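PDB 4W8O: luciferase-like enzymeAMP-CoA-ligase from Zophobas atratus, which probably activates carboxylic acids with ATP as an AMP-forming CoA ligase of the luciferase-related family. Local coordinates for residues Lys9-Phe20 against Arg200-Tyr211. Residues are numbered along the deposited sequence; the frame is centred on the assembly and turned at random.
Sequences KEFHPNFDKISF and RSFLQIVETSFY
Lys-9 reaches the backbone of Tyr-211 with a chain extended beyond CG, long enough to bring its ammonium to a carbonyl: NZ gives a hydrogen bond of 3.0 Å to Tyr-211 O, lying in the carbonyl plane. Next, Phe-11, flat and apolar, lays one ring face on Tyr-211 in an offset stack, planes 15° apart. With CG between the backbone N and the carbonyl carbon (chi1 66°), its CB sits over the centre of the tyrosine ring, a CH-pi contact; Gln-204 OE1 and Thr-208 OG1 border the phenylalanine's edge. Pro-13, with no N-H to satisfy, rests its CB against the Gln-204 amide. The two oxygens of Glu-207 suit two successive backbone N-H groups. Asn-14 N meets the syn lone pair of OE2 almost straight (176°) in a short bond. Phe-15 N approaches OE1 from above the carboxylate plane at 3.1 Å, and the Phe-15 ring edge meets Glu-207 CG in the ring plane. Gln-204 NE2 braces OE1 from the opposite face, and a water joins OE2 to Tyr-211 OH and Asn-14 ND2. Without this carboxylate, as with an alanine here, both N-H groups would probably lose their acceptor and the Gln-204 amide a partner that fixes its rotation. Branched Leu-203 serves two neighbours: CD1 packs on Ile-18 CG1 at 4.0 Å and CD2 borders the Phe-20 ring, whose face receives the edge of Phe-202. The N-terminal loop is thus joined to helix 199-211 of the AMP-binding (ANL) fold around a buried carboxylate, whose charge is likely to be stabilised by two backbone N-H groups, the Gln-204 amide and a water.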
ATOM      1  N   LYS A   9      14.724  -7.455 -13.335  1.00 43.99           N
ATOM      2  CA  LYS A   9      16.105  -7.003 -13.240  1.00 46.56           C
ATOM      3  C   LYS A   9      16.570  -7.069 -11.796  1.00 45.14           C
ATOM      4  O   LYS A   9      15.758  -7.000 -10.872  1.00 43.17           O
ATOM      5  CB  LYS A   9      16.247  -5.568 -13.768  1.00 50.03           C
ATOM      6  CG  LYS A   9      15.745  -4.504 -12.798  1.00 50.54           C
ATOM      7  CD  LYS A   9      15.920  -3.085 -13.323  1.00 53.54           C
ATOM      8  CE  LYS A   9      15.416  -2.087 -12.290  1.00 52.47           C
ATOM      9  NZ  LYS A   9      15.331  -0.694 -12.800  1.00 55.22           N
ATOM     10  N   GLU A  10      17.877  -7.188 -11.601  1.00 45.92           N
ATOM     11  CA  GLU A  10      18.436  -7.251 -10.255  1.00 45.25           C
ATOM     12  C   GLU A  10      18.564  -5.865  -9.632  1.00 44.28           C
ATOM     13  O   GLU A  10      18.631  -4.849 -10.332  1.00 44.02           O
ATOM     14  CB  GLU A  10      19.802  -7.957 -10.256  1.00 49.07           C
ATOM     15  CG  GLU A  10      19.717  -9.481 -10.257  1.00 50.40           C
ATOM     16  CD  GLU A  10      19.139 -10.062  -8.968  1.00 49.54           C
ATOM     17  OE1 GLU A  10      18.830 -11.270  -8.954  1.00 51.68           O
ATOM     18  OE2 GLU A  10      18.994  -9.328  -7.963  1.00 49.28           O
ATOM     19  N   PHE A  11      18.542  -5.838  -8.300  1.00 42.74           N
ATOM     20  CA  PHE A  11      18.981  -4.674  -7.537  1.00 42.57           C
ATOM     21  C   PHE A  11      19.618  -5.175  -6.256  1.00 42.21           C
ATOM     22  O   PHE A  11      19.474  -6.339  -5.911  1.00 40.97           O
ATOM     23  CB  PHE A  11      17.844  -3.664  -7.275  1.00 41.02           C
ATOM     24  CG  PHE A  11      16.727  -4.166  -6.376  1.00 38.93           C
ATOM     25  CD1 PHE A  11      16.835  -4.103  -4.994  1.00 37.47           C
ATOM     26  CD2 PHE A  11      15.533  -4.637  -6.926  1.00 38.19           C
ATOM     27  CE1 PHE A  11      15.795  -4.539  -4.180  1.00 36.88           C
ATOM     28  CE2 PHE A  11      14.492  -5.073  -6.121  1.00 35.93           C
ATOM     29  CZ  PHE A  11      14.619  -5.020  -4.743  1.00 35.36           C
ATOM     30  N   HIS A  12      20.344  -4.299  -5.575  1.00 44.07           N
ATOM     31  CA  HIS A  12      20.984  -4.640  -4.317  1.00 44.31           C
ATOM     32  C   HIS A  12      20.114  -4.102  -3.180  1.00 41.16           C
ATOM     33  O   HIS A  12      20.015  -2.890  -3.013  1.00 41.22           O
ATOM     34  CB  HIS A  12      22.384  -4.031  -4.253  1.00 47.81           C
ATOM     35  CG  HIS A  12      23.034  -4.179  -2.915  1.00 49.90           C
ATOM     36  ND1 HIS A  12      23.698  -5.325  -2.534  1.00 51.40           N
ATOM     37  CD2 HIS A  12      23.085  -3.342  -1.851  1.00 49.91           C
ATOM     38  CE1 HIS A  12      24.146  -5.181  -1.300  1.00 51.55           C
ATOM     39  NE2 HIS A  12      23.783  -3.989  -0.862  1.00 50.95           N
ATOM     40  N   PRO A  13      19.460  -4.992  -2.406  1.00 38.78           N
ATOM     41  CA  PRO A  13      18.574  -4.458  -1.363  1.00 37.20           C
ATOM     42  C   PRO A  13      19.324  -3.717  -0.266  1.00 37.48           C
ATOM     43  O   PRO A  13      20.330  -4.214   0.223  1.00 37.85           O
ATOM     44  CB  PRO A  13      17.884  -5.717  -0.806  1.00 35.97           C
ATOM     45  CG  PRO A  13      17.963  -6.716  -1.917  1.00 36.81           C
ATOM     46  CD  PRO A  13      19.311  -6.452  -2.542  1.00 38.47           C
ATOM     47  N   ASN A  14      18.855  -2.522   0.086  1.00 37.08           N
ATOM     48  CA  ASN A  14      19.435  -1.746   1.180  1.00 38.61           C
ATOM     49  C   ASN A  14      18.608  -1.764   2.463  1.00 37.59           C
ATOM     50  O   ASN A  14      19.087  -1.332   3.508  1.00 37.76           O
ATOM     51  CB  ASN A  14      19.655  -0.296   0.741  1.00 40.14           C
ATOM     52  CG  ASN A  14      20.786  -0.158  -0.255  1.00 43.20           C
ATOM     53  OD1 ASN A  14      21.871  -0.699  -0.052  1.00 44.63           O
ATOM     54  ND2 ASN A  14      20.542   0.571  -1.338  1.00 44.82           N
ATOM     55  N   PHE A  15      17.382  -2.268   2.398  1.00 36.40           N
ATOM     56  CA  PHE A  15      16.504  -2.265   3.571  1.00 35.85           C
ATOM     57  C   PHE A  15      16.042  -3.682   3.931  1.00 34.98           C
ATOM     58  O   PHE A  15      14.850  -3.931   4.176  1.00 33.71           O
ATOM     59  CB  PHE A  15      15.320  -1.346   3.307  1.00 35.39           C
ATOM     60  CG  PHE A  15      15.718   0.057   2.939  1.00 37.12           C
ATOM     61  CD1 PHE A  15      16.312   0.889   3.876  1.00 38.76           C
ATOM     62  CD2 PHE A  15      15.512   0.541   1.661  1.00 38.21           C
ATOM     63  CE1 PHE A  15      16.687   2.183   3.549  1.00 40.79           C
ATOM     64  CE2 PHE A  15      15.885   1.831   1.324  1.00 40.68           C
ATOM     65  CZ  PHE A  15      16.471   2.656   2.271  1.00 41.80           C
ATOM     66  N   ASP A  16      17.001  -4.604   3.973  1.00 35.85           N
ATOM     67  CA  ASP A  16      16.712  -6.020   4.233  1.00 35.71           C
ATOM     68  C   ASP A  16      17.241  -6.526   5.573  1.00 36.67           C
ATOM     69  O   ASP A  16      17.118  -7.711   5.870  1.00 36.59           O
ATOM     70  CB  ASP A  16      17.239  -6.896   3.091  1.00 37.37           C
ATOM     71  CG  ASP A  16      18.751  -6.793   2.905  1.00 39.73           C
ATOM     72  OD1 ASP A  16      19.356  -5.776   3.312  1.00 40.82           O
ATOM     73  OD2 ASP A  16      19.329  -7.740   2.339  1.00 40.95           O
ATOM     74  N   LYS A  17      17.789  -5.632   6.393  1.00 38.15           N
ATOM     75  CA  LYS A  17      18.351  -6.015   7.687  1.00 40.01           C
ATOM     76  C   LYS A  17      17.763  -5.214   8.852  1.00 39.35           C
ATOM     77  O   LYS A  17      18.322  -5.203   9.950  1.00 40.27           O
ATOM     78  CB  LYS A  17      19.876  -5.859   7.655  1.00 43.37           C
ATOM     79  CG  LYS A  17      20.545  -6.766   6.632  1.00 46.23           C
ATOM     80  CD  LYS A  17      22.047  -6.540   6.582  1.00 51.39           C
ATOM     81  CE  LYS A  17      22.732  -7.462   5.578  1.00 53.71           C
ATOM     82  NZ  LYS A  17      22.250  -7.231   4.184  1.00 53.44           N
ATOM     83  N   ILE A  18      16.627  -4.562   8.643  1.00 36.37           N
ATOM     84  CA  ILE A  18      16.062  -3.727   9.700  1.00 35.07           C
ATOM     85  C   ILE A  18      14.560  -3.906   9.832  1.00 32.88           C
ATOM     86  O   ILE A  18      13.915  -4.486   8.967  1.00 31.65           O
ATOM     87  CB  ILE A  18      16.368  -2.242   9.454  1.00 35.45           C
ATOM     88  CG1 ILE A  18      15.856  -1.809   8.085  1.00 34.47           C
ATOM     89  CG2 ILE A  18      17.868  -1.987   9.574  1.00 37.51           C
ATOM     90  CD1 ILE A  18      15.835  -0.311   7.934  1.00 35.49           C
ATOM     91  N   SER A  19      14.018  -3.407  10.934  1.00 31.75           N
ATOM     92  CA  SER A  19      12.592  -3.436  11.149  1.00 30.67           C
ATOM     93  C   SER A  19      11.954  -2.302  10.356  1.00 28.98           C
ATOM     94  O   SER A  19      12.620  -1.359   9.960  1.00 27.87           O
ATOM     95  CB  SER A  19      12.271  -3.302  12.633  1.00 31.83           C
ATOM     96  OG  SER A  19      12.597  -2.003  13.102  1.00 32.91           O
ATOM     97  N   PHE A  20      10.651  -2.414  10.138  1.00 29.87           N
ATOM     98  CA  PHE A  20       9.863  -1.386   9.461  1.00 30.04           C
ATOM     99  C   PHE A  20       9.894  -0.090  10.277  1.00 29.62           C
ATOM    100  O   PHE A  20       9.974   0.984   9.706  1.00 29.32           O
ATOM    101  CB  PHE A  20       8.417  -1.888   9.252  1.00 29.28           C
ATOM    102  CG  PHE A  20       7.509  -0.910   8.554  1.00 29.10           C
ATOM    103  CD1 PHE A  20       7.901  -0.278   7.382  1.00 29.81           C
ATOM    104  CD2 PHE A  20       6.242  -0.645   9.056  1.00 29.36           C
ATOM    105  CE1 PHE A  20       7.060   0.615   6.741  1.00 30.02           C
ATOM    106  CE2 PHE A  20       5.394   0.242   8.417  1.00 29.29           C
ATOM    107  CZ  PHE A  20       5.800   0.873   7.255  1.00 29.44           C
ATOM    108  N   ARG A 200      10.973  -7.730   6.759  1.00 28.56           N
ATOM    109  CA  ARG A 200      11.730  -7.948   5.534  1.00 30.11           C
ATOM    110  C   ARG A 200      10.835  -7.934   4.300  1.00 29.05           C
ATOM    111  O   ARG A 200      11.109  -7.198   3.345  1.00 28.59           O
ATOM    112  CB  ARG A 200      12.522  -9.247   5.623  1.00 32.63           C
ATOM    113  CG  ARG A 200      13.718  -9.109   6.555  1.00 35.68           C
ATOM    114  CD  ARG A 200      14.587 -10.359   6.643  1.00 39.10           C
ATOM    115  NE  ARG A 200      15.006 -10.855   5.340  1.00 42.08           N
ATOM    116  CZ  ARG A 200      14.852 -12.108   4.910  1.00 46.26           C
ATOM    117  NH1 ARG A 200      14.292 -13.050   5.677  1.00 46.93           N
ATOM    118  NH2 ARG A 200      15.278 -12.433   3.694  1.00 48.72           N
ATOM    119  N   SER A 201       9.759  -8.723   4.327  1.00 27.89           N
ATOM    120  CA  SER A 201       8.893  -8.833   3.161  1.00 27.66           C
ATOM    121  C   SER A 201       8.220  -7.505   2.819  1.00 27.45           C
ATOM    122  O   SER A 201       8.177  -7.125   1.652  1.00 27.55           O
ATOM    123  CB  SER A 201       7.882  -9.976   3.301  1.00 27.25           C
ATOM    124  OG  SER A 201       6.768  -9.650   4.106  1.00 26.84           O
ATOM    125  N   PHE A 202       7.730  -6.774   3.818  1.00 27.18           N
ATOM    126  CA  PHE A 202       7.093  -5.498   3.522  1.00 26.92           C
ATOM    127  C   PHE A 202       8.096  -4.488   2.982  1.00 27.66           C
ATOM    128  O   PHE A 202       7.802  -3.756   2.034  1.00 27.42           O
ATOM    129  CB  PHE A 202       6.356  -4.890   4.718  1.00 26.40           C
ATOM    130  CG  PHE A 202       5.492  -3.722   4.324  1.00 26.48           C
ATOM    131  CD1 PHE A 202       4.316  -3.929   3.621  1.00 26.66           C
ATOM    132  CD2 PHE A 202       5.886  -2.423   4.583  1.00 26.98           C
ATOM    133  CE1 PHE A 202       3.524  -2.865   3.214  1.00 26.53           C
ATOM    134  CE2 PHE A 202       5.106  -1.358   4.182  1.00 27.17           C
ATOM    135  CZ  PHE A 202       3.926  -1.576   3.490  1.00 26.85           C
ATOM    136  N   LEU A 203       9.280  -4.439   3.581  1.00 27.47           N
ATOM    137  CA  LEU A 203      10.316  -3.548   3.093  1.00 28.35           C
ATOM    138  C   LEU A 203      10.741  -3.881   1.655  1.00 29.33           C
ATOM    139  O   LEU A 203      11.155  -2.983   0.915  1.00 29.85           O
ATOM    140  CB  LEU A 203      11.518  -3.541   4.043  1.00 28.77           C
ATOM    141  CG  LEU A 203      11.268  -2.711   5.310  1.00 28.59           C
ATOM    142  CD1 LEU A 203      12.413  -2.872   6.292  1.00 29.40           C
ATOM    143  CD2 LEU A 203      11.064  -1.241   4.964  1.00 29.03           C
ATOM    144  N   GLN A 204      10.623  -5.147   1.251  1.00 29.19           N
ATOM    145  CA  GLN A 204      10.879  -5.502  -0.150  1.00 29.87           C
ATOM    146  C   GLN A 204       9.743  -5.105  -1.081  1.00 29.35           C
ATOM    147  O   GLN A 204       9.988  -4.786  -2.242  1.00 29.22           O
ATOM    148  CB  GLN A 204      11.241  -6.980  -0.311  1.00 30.56           C
ATOM    149  CG  GLN A 204      12.651  -7.304   0.167  1.00 32.19           C
ATOM    150  CD  GLN A 204      13.705  -6.320  -0.360  1.00 33.76           C
ATOM    151  OE1 GLN A 204      13.977  -6.272  -1.561  1.00 34.65           O
ATOM    152  NE2 GLN A 204      14.289  -5.527   0.538  1.00 34.14           N
ATOM    153  N   ILE A 205       8.504  -5.102  -0.592  1.00 28.83           N
ATOM    154  CA  ILE A 205       7.416  -4.530  -1.385  1.00 28.91           C
ATOM    155  C   ILE A 205       7.771  -3.073  -1.703  1.00 29.40           C
ATOM    156  O   ILE A 205       7.630  -2.621  -2.840  1.00 29.18           O
ATOM    157  CB  ILE A 205       6.055  -4.577  -0.659  1.00 28.42           C
ATOM    158  CG1 ILE A 205       5.575  -6.026  -0.556  1.00 28.88           C
ATOM    159  CG2 ILE A 205       5.034  -3.717  -1.405  1.00 28.49           C
ATOM    160  CD1 ILE A 205       4.366  -6.231   0.331  1.00 28.99           C
ATOM    161  N   VAL A 206       8.228  -2.358  -0.678  1.00 28.99           N
ATOM    162  CA  VAL A 206       8.570  -0.951  -0.792  1.00 29.91           C
ATOM    163  C   VAL A 206       9.806  -0.750  -1.682  1.00 31.00           C
ATOM    164  O   VAL A 206       9.799   0.093  -2.574  1.00 31.12           O
ATOM    165  CB  VAL A 206       8.829  -0.323   0.599  1.00 30.12           C
ATOM    166  CG1 VAL A 206       9.394   1.080   0.462  1.00 31.19           C
ATOM    167  CG2 VAL A 206       7.547  -0.311   1.426  1.00 29.67           C
ATOM    168  N   GLU A 207      10.852  -1.534  -1.439  1.00 31.43           N
ATOM    169  CA  GLU A 207      12.096  -1.370  -2.175  1.00 33.00           C
ATOM    170  C   GLU A 207      11.950  -1.796  -3.640  1.00 33.25           C
ATOM    171  O   GLU A 207      12.487  -1.135  -4.530  1.00 34.15           O
ATOM    172  CB  GLU A 207      13.244  -2.120  -1.485  1.00 33.70           C
ATOM    173  CG  GLU A 207      14.558  -1.384  -1.620  1.00 35.58           C
ATOM    174  CD  GLU A 207      15.703  -2.018  -0.854  1.00 36.10           C
ATOM    175  OE1 GLU A 207      15.480  -2.898   0.009  1.00 35.86           O
ATOM    176  OE2 GLU A 207      16.842  -1.611  -1.124  1.00 36.91           O
ATOM    177  N   THR A 208      11.210  -2.878  -3.886  1.00 32.34           N
ATOM    178  CA  THR A 208      10.947  -3.335  -5.249  1.00 33.10           C
ATOM    179  C   THR A 208      10.188  -2.267  -6.036  1.00 33.40           C
ATOM    180  O   THR A 208      10.502  -2.014  -7.199  1.00 34.48           O
ATOM    181  CB  THR A 208      10.159  -4.665  -5.257  1.00 32.76           C
ATOM    182  OG1 THR A 208      10.974  -5.701  -4.689  1.00 32.56           O
ATOM    183  CG2 THR A 208       9.728  -5.066  -6.672  1.00 33.12           C
ATOM    184  N   SER A 209       9.211  -1.628  -5.399  1.00 32.45           N
ATOM    185  CA  SER A 209       8.460  -0.549  -6.049  1.00 33.04           C
ATOM    186  C   SER A 209       9.363   0.653  -6.415  1.00 34.54           C
ATOM    187  O   SER A 209       9.168   1.291  -7.452  1.00 34.90           O
ATOM    188  CB  SER A 209       7.237  -0.124  -5.203  1.00 32.13           C
ATOM    189  OG  SER A 209       7.574   0.684  -4.085  1.00 31.96           O
ATOM    190  N   PHE A 210      10.359   0.941  -5.580  1.00 35.10           N
ATOM    191  CA  PHE A 210      11.339   1.980  -5.887  1.00 37.04           C
ATOM    192  C   PHE A 210      12.153   1.651  -7.147  1.00 38.12           C
ATOM    193  O   PHE A 210      12.334   2.511  -8.011  1.00 38.63           O
ATOM    194  CB  PHE A 210      12.277   2.207  -4.698  1.00 37.93           C
ATOM    195  CG  PHE A 210      13.402   3.159  -4.985  1.00 40.01           C
ATOM    196  CD1 PHE A 210      13.185   4.527  -4.988  1.00 41.10           C
ATOM    197  CD2 PHE A 210      14.680   2.687  -5.257  1.00 41.78           C
ATOM    198  CE1 PHE A 210      14.217   5.411  -5.261  1.00 43.05           C
ATOM    199  CE2 PHE A 210      15.720   3.563  -5.527  1.00 43.68           C
ATOM    200  CZ  PHE A 210      15.488   4.928  -5.525  1.00 44.56           C
ATOM    201  N   TYR A 211      12.626   0.410  -7.263  1.00 37.95           N
ATOM    202  CA  TYR A 211      13.398  -0.004  -8.443  1.00 39.23           C
ATOM    203  C   TYR A 211      12.556  -0.221  -9.705  1.00 39.67           C
ATOM    204  O   TYR A 211      13.108  -0.438 -10.780  1.00 40.25           O
ATOM    205  CB  TYR A 211      14.276  -1.221  -8.134  1.00 39.48           C
ATOM    206  CG  TYR A 211      15.443  -0.823  -7.265  1.00 40.08           C
ATOM    207  CD1 TYR A 211      16.485  -0.058  -7.786  1.00 41.61           C
ATOM    208  CD2 TYR A 211      15.477  -1.155  -5.918  1.00 39.23           C
ATOM    209  CE1 TYR A 211      17.547   0.339  -6.990  1.00 42.53           C
ATOM    210  CE2 TYR A 211      16.534  -0.766  -5.112  1.00 40.04           C
ATOM    211  CZ  TYR A 211      17.564  -0.018  -5.654  1.00 41.80           C
ATOM    212  OH  TYR A 211      18.605   0.378  -4.862  1.00 42.83           O
TER
HETATM  213  O   HOH W   1      20.757  -1.684  -6.244  1.00 49.54           O
HETATM  214  O   HOH W   2      17.685   0.947  -2.309  1.00 46.58           O
HETATM  215  O   HOH W   3      13.682  -6.214   3.016  1.00 37.51           O